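Local coordinates for uncharacterized protein PSPTO_3016 (Pseudomonas syringae pv. tomato, PDB 3H9X) that probably binds DNA through the double wing motif that its fold adopts, at residues 39-47 with 58-66. Residues are numbered along the deposited sequence; the frame is centred on the assembly and turned at random.
Sequences WYALLMDIP and RVDVIDLKV
Leu42, Met44 and Ile46 pair with Asp63, Val61 and Val59 through two backbone hydrogen bonds each, joining strands 39-47 and 58-65 in an antiparallel ladder whose N-to-C directions are 163° apart. On the face that carries these six residues, Ile46 CG1 meets Val59 CG2 at 3.7 Å, while its CD1 reaches diagonally to Val61 CG2 (4.1 Å). The selenomethionine Met44 turns its chain at chi3 (-84°), which lays CE against the Asp63 carboxylate, 3.6 Å from OD1; that oxygen is hydrogen-bonded to Thr93 of the next strand, so the buried acid has a polar partner beyond the hairpin. Farther along, Leu42 and Asp63 touch through their CB atoms. The two strands form a beta hairpin with a long connection, occupying the second and third places of the five-stranded antiparallel sheet between strands 29-32 and 91-95. At the start of the hairpin, on the side of strand 39-47 that pairs with strand 29-32, Tyr40 and Ala41 both face Phe31 in a classic beta bulge. Across the other face Leu43 CD1 packs on Ile62 CG2 at 3.6 Å, and Ile62 and Leu64 also lie against helix 102-115. The same face becomes polar toward the connection. There Asp45 OD1 and Asp60 OD1 approach to 2.7 Å with their carboxylate planes 77° apart, while Asp60 OD2 is salt-bridged to Arg3. Arg58, bent at chi2 and chi3, curls back across its partner strand: its NH2 makes a salt bridge to Asp45 OD2 (3.0 Å), approaching from above the carboxylate plane, and a weak hydrogen bond to Asp45 O. One face of the guanidinium is overlain near its rim by the Pro47 ring, whose CG sits 3.7 Å from NH1.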
loop_
_atom_site.group_PDB
_atom_site.type_symbol
_atom_site.label_atom_id
_atom_site.label_comp_id
_atom_site.label_asym_id
_atom_site.label_seq_id
_atom_site.Cartn_x
_atom_site.Cartn_y
_atom_site.Cartn_z
ATOM N N TRP A 39 -4.438 10.375 -2.928
ATOM C CA TRP A 39 -3.682 9.128 -2.926
ATOM C C TRP A 39 -4.529 8.036 -2.321
ATOM O O TRP A 39 -5.172 8.257 -1.301
ATOM C CB TRP A 39 -2.424 9.269 -2.068
ATOM C CG TRP A 39 -1.440 10.281 -2.546
ATOM C CD1 TRP A 39 -1.600 11.179 -3.574
ATOM C CD2 TRP A 39 -0.126 10.492 -2.030
ATOM N NE1 TRP A 39 -0.466 11.926 -3.725
ATOM C CE2 TRP A 39 0.457 11.529 -2.790
ATOM C CE3 TRP A 39 0.622 9.905 -0.996
ATOM C CZ2 TRP A 39 1.753 11.993 -2.547
ATOM C CZ3 TRP A 39 1.908 10.366 -0.760
ATOM C CH2 TRP A 39 2.459 11.400 -1.531
ATOM N N TYR A 40 -4.526 6.857 -2.935
ATOM C CA TYR A 40 -5.290 5.738 -2.402
ATOM C C TYR A 40 -4.397 4.505 -2.302
ATOM O O TYR A 40 -4.828 3.451 -1.866
ATOM C CB TYR A 40 -6.532 5.479 -3.282
ATOM C CG TYR A 40 -6.263 4.898 -4.659
ATOM C CD1 TYR A 40 -6.043 3.529 -4.828
ATOM C CD2 TYR A 40 -6.228 5.713 -5.792
ATOM C CE1 TYR A 40 -5.793 2.978 -6.092
ATOM C CE2 TYR A 40 -5.976 5.170 -7.066
ATOM C CZ TYR A 40 -5.757 3.797 -7.204
ATOM O OH TYR A 40 -5.479 3.239 -8.437
ATOM N N ALA A 41 -3.137 4.679 -2.688
ATOM C CA ALA A 41 -2.143 3.615 -2.685
ATOM C C ALA A 41 -0.717 4.190 -2.741
ATOM O O ALA A 41 -0.413 5.039 -3.585
ATOM C CB ALA A 41 -2.378 2.699 -3.879
ATOM N N LEU A 42 0.145 3.720 -1.838
ATOM C CA LEU A 42 1.541 4.159 -1.761
ATOM C C LEU A 42 2.466 2.939 -1.844
ATOM O O LEU A 42 2.567 2.148 -0.900
ATOM C CB LEU A 42 1.803 4.872 -0.434
ATOM C CG LEU A 42 2.783 6.052 -0.347
ATOM C CD1 LEU A 42 3.209 6.186 1.106
ATOM C CD2 LEU A 42 4.000 5.862 -1.228
ATOM N N LEU A 43 3.143 2.802 -2.976
ATOM C CA LEU A 43 4.056 1.700 -3.203
ATOM C C LEU A 43 5.446 2.154 -2.802
ATOM O O LEU A 43 5.888 3.213 -3.227
ATOM C CB LEU A 43 4.044 1.328 -4.684
ATOM C CG LEU A 43 5.014 0.257 -5.146
ATOM C CD1 LEU A 43 4.617 -1.046 -4.536
ATOM C CD2 LEU A 43 5.016 0.180 -6.651
HETATM N N MSE A 44 6.128 1.360 -1.980
HETATM C CA MSE A 44 7.479 1.691 -1.538
HETATM C C MSE A 44 8.356 0.478 -1.351
HETATM O O MSE A 44 7.885 -0.605 -1.038
HETATM C CB MSE A 44 7.454 2.415 -0.202
HETATM C CG MSE A 44 6.754 3.744 -0.188
HETATM SE SE MSE A 44 6.703 4.460 1.637
HETATM C CE MSE A 44 5.133 3.538 2.275
ATOM N N ASP A 45 9.650 0.696 -1.520
ATOM C CA ASP A 45 10.662 -0.325 -1.323
ATOM C C ASP A 45 11.414 0.148 -0.083
ATOM O O ASP A 45 12.140 1.136 -0.154
ATOM C CB ASP A 45 11.608 -0.352 -2.514
ATOM C CG ASP A 45 12.796 -1.254 -2.287
ATOM O OD1 ASP A 45 12.580 -2.479 -2.131
ATOM O OD2 ASP A 45 13.939 -0.739 -2.271
ATOM N N ILE A 46 11.247 -0.541 1.042
ATOM C CA ILE A 46 11.897 -0.108 2.282
ATOM C C ILE A 46 12.679 -1.181 3.030
ATOM O O ILE A 46 12.536 -2.377 2.761
ATOM C CB ILE A 46 10.863 0.465 3.288
ATOM C CG1 ILE A 46 9.855 -0.625 3.667
ATOM C CG2 ILE A 46 10.156 1.660 2.680
ATOM C CD1 ILE A 46 8.964 -0.282 4.840
ATOM N N PRO A 47 13.535 -0.757 3.981
ATOM C CA PRO A 47 14.330 -1.697 4.774
ATOM C C PRO A 47 13.377 -2.480 5.692
ATOM O O PRO A 47 12.585 -1.886 6.416
ATOM C CB PRO A 47 15.259 -0.774 5.563
ATOM C CG PRO A 47 15.424 0.399 4.654
ATOM C CD PRO A 47 14.017 0.624 4.188
ATOM N N ARG A 58 15.582 -5.802 2.305
ATOM C CA ARG A 58 14.592 -4.794 1.925
ATOM C C ARG A 58 13.252 -5.534 1.692
ATOM O O ARG A 58 13.218 -6.772 1.564
ATOM C CB ARG A 58 14.973 -4.094 0.608
ATOM C CG ARG A 58 16.458 -3.845 0.311
ATOM C CD ARG A 58 16.874 -2.443 0.659
ATOM N NE ARG A 58 15.857 -1.483 0.265
ATOM C CZ ARG A 58 15.909 -0.184 0.559
ATOM N NH1 ARG A 58 16.931 0.314 1.250
ATOM N NH2 ARG A 58 14.938 0.629 0.168
ATOM N N VAL A 59 12.162 -4.765 1.623
ATOM C CA VAL A 59 10.813 -5.301 1.358
ATOM C C VAL A 59 9.981 -4.312 0.504
ATOM O O VAL A 59 10.225 -3.101 0.521
ATOM C CB VAL A 59 10.014 -5.576 2.672
ATOM C CG1 VAL A 59 10.627 -6.742 3.431
ATOM C CG2 VAL A 59 9.989 -4.337 3.548
ATOM N N ASP A 60 9.026 -4.823 -0.264
ATOM C CA ASP A 60 8.165 -3.950 -1.052
ATOM C C ASP A 60 6.807 -3.972 -0.383
ATOM O O ASP A 60 6.223 -5.037 -0.201
ATOM C CB ASP A 60 8.045 -4.431 -2.499
ATOM C CG ASP A 60 9.065 -3.777 -3.417
ATOM O OD1 ASP A 60 10.074 -3.241 -2.895
ATOM O OD2 ASP A 60 8.855 -3.810 -4.656
ATOM N N VAL A 61 6.311 -2.791 -0.023
ATOM C CA VAL A 61 5.030 -2.660 0.667
ATOM C C VAL A 61 4.123 -1.625 -0.004
ATOM O O VAL A 61 4.592 -0.769 -0.742
ATOM C CB VAL A 61 5.267 -2.269 2.182
ATOM C CG1 VAL A 61 6.306 -3.191 2.789
ATOM C CG2 VAL A 61 5.739 -0.810 2.308
ATOM N N ILE A 62 2.819 -1.733 0.231
ATOM C CA ILE A 62 1.883 -0.755 -0.299
ATOM C C ILE A 62 1.061 -0.253 0.870
ATOM O O ILE A 62 0.687 -1.019 1.764
ATOM C CB ILE A 62 0.903 -1.314 -1.334
ATOM C CG1 ILE A 62 0.236 -2.563 -0.787
ATOM C CG2 ILE A 62 1.612 -1.523 -2.657
ATOM C CD1 ILE A 62 -0.936 -3.024 -1.585
ATOM N N ASP A 63 0.800 1.050 0.869
ATOM C CA ASP A 63 0.004 1.671 1.911
ATOM C C ASP A 63 -1.364 1.929 1.338
ATOM O O ASP A 63 -1.500 2.457 0.232
ATOM C CB ASP A 63 0.662 2.956 2.374
ATOM C CG ASP A 63 1.670 2.708 3.474
ATOM O OD1 ASP A 63 2.314 1.632 3.479
ATOM O OD2 ASP A 63 1.837 3.588 4.334
ATOM N N LEU A 64 -2.370 1.533 2.108
ATOM C CA LEU A 64 -3.769 1.654 1.725
ATOM C C LEU A 64 -4.559 2.344 2.822
ATOM O O LEU A 64 -4.226 2.225 3.992
ATOM C CB LEU A 64 -4.338 0.252 1.458
ATOM C CG LEU A 64 -4.296 -0.321 0.032
ATOM C CD1 LEU A 64 -3.007 0.036 -0.676
ATOM C CD2 LEU A 64 -4.479 -1.829 0.098
ATOM N N LYS A 65 -5.606 3.070 2.453
ATOM C CA LYS A 65 -6.418 3.771 3.447
ATOM C C LYS A 65 -7.585 2.901 3.878
ATOM O O LYS A 65 -8.221 2.245 3.061
ATOM C CB LYS A 65 -6.937 5.081 2.860
ATOM C CG LYS A 65 -7.569 6.046 3.849
ATOM C CD LYS A 65 -8.093 7.271 3.092
ATOM C CE LYS A 65 -7.703 8.586 3.758
ATOM N NZ LYS A 65 -8.137 8.678 5.181
ATOM N N VAL A 66 -7.864 2.884 5.169
ATOM C CA VAL A 66 -8.964 2.081 5.662
ATOM C C VAL A 66 -9.745 2.882 6.679
ATOM O O VAL A 66 -9.355 3.997 7.033
ATOM C CB VAL A 66 -8.466 0.772 6.316
ATOM C CG1 VAL A 66 -7.599 -0.009 5.326
ATOM C CG2 VAL A 66 -7.677 1.070 7.568
#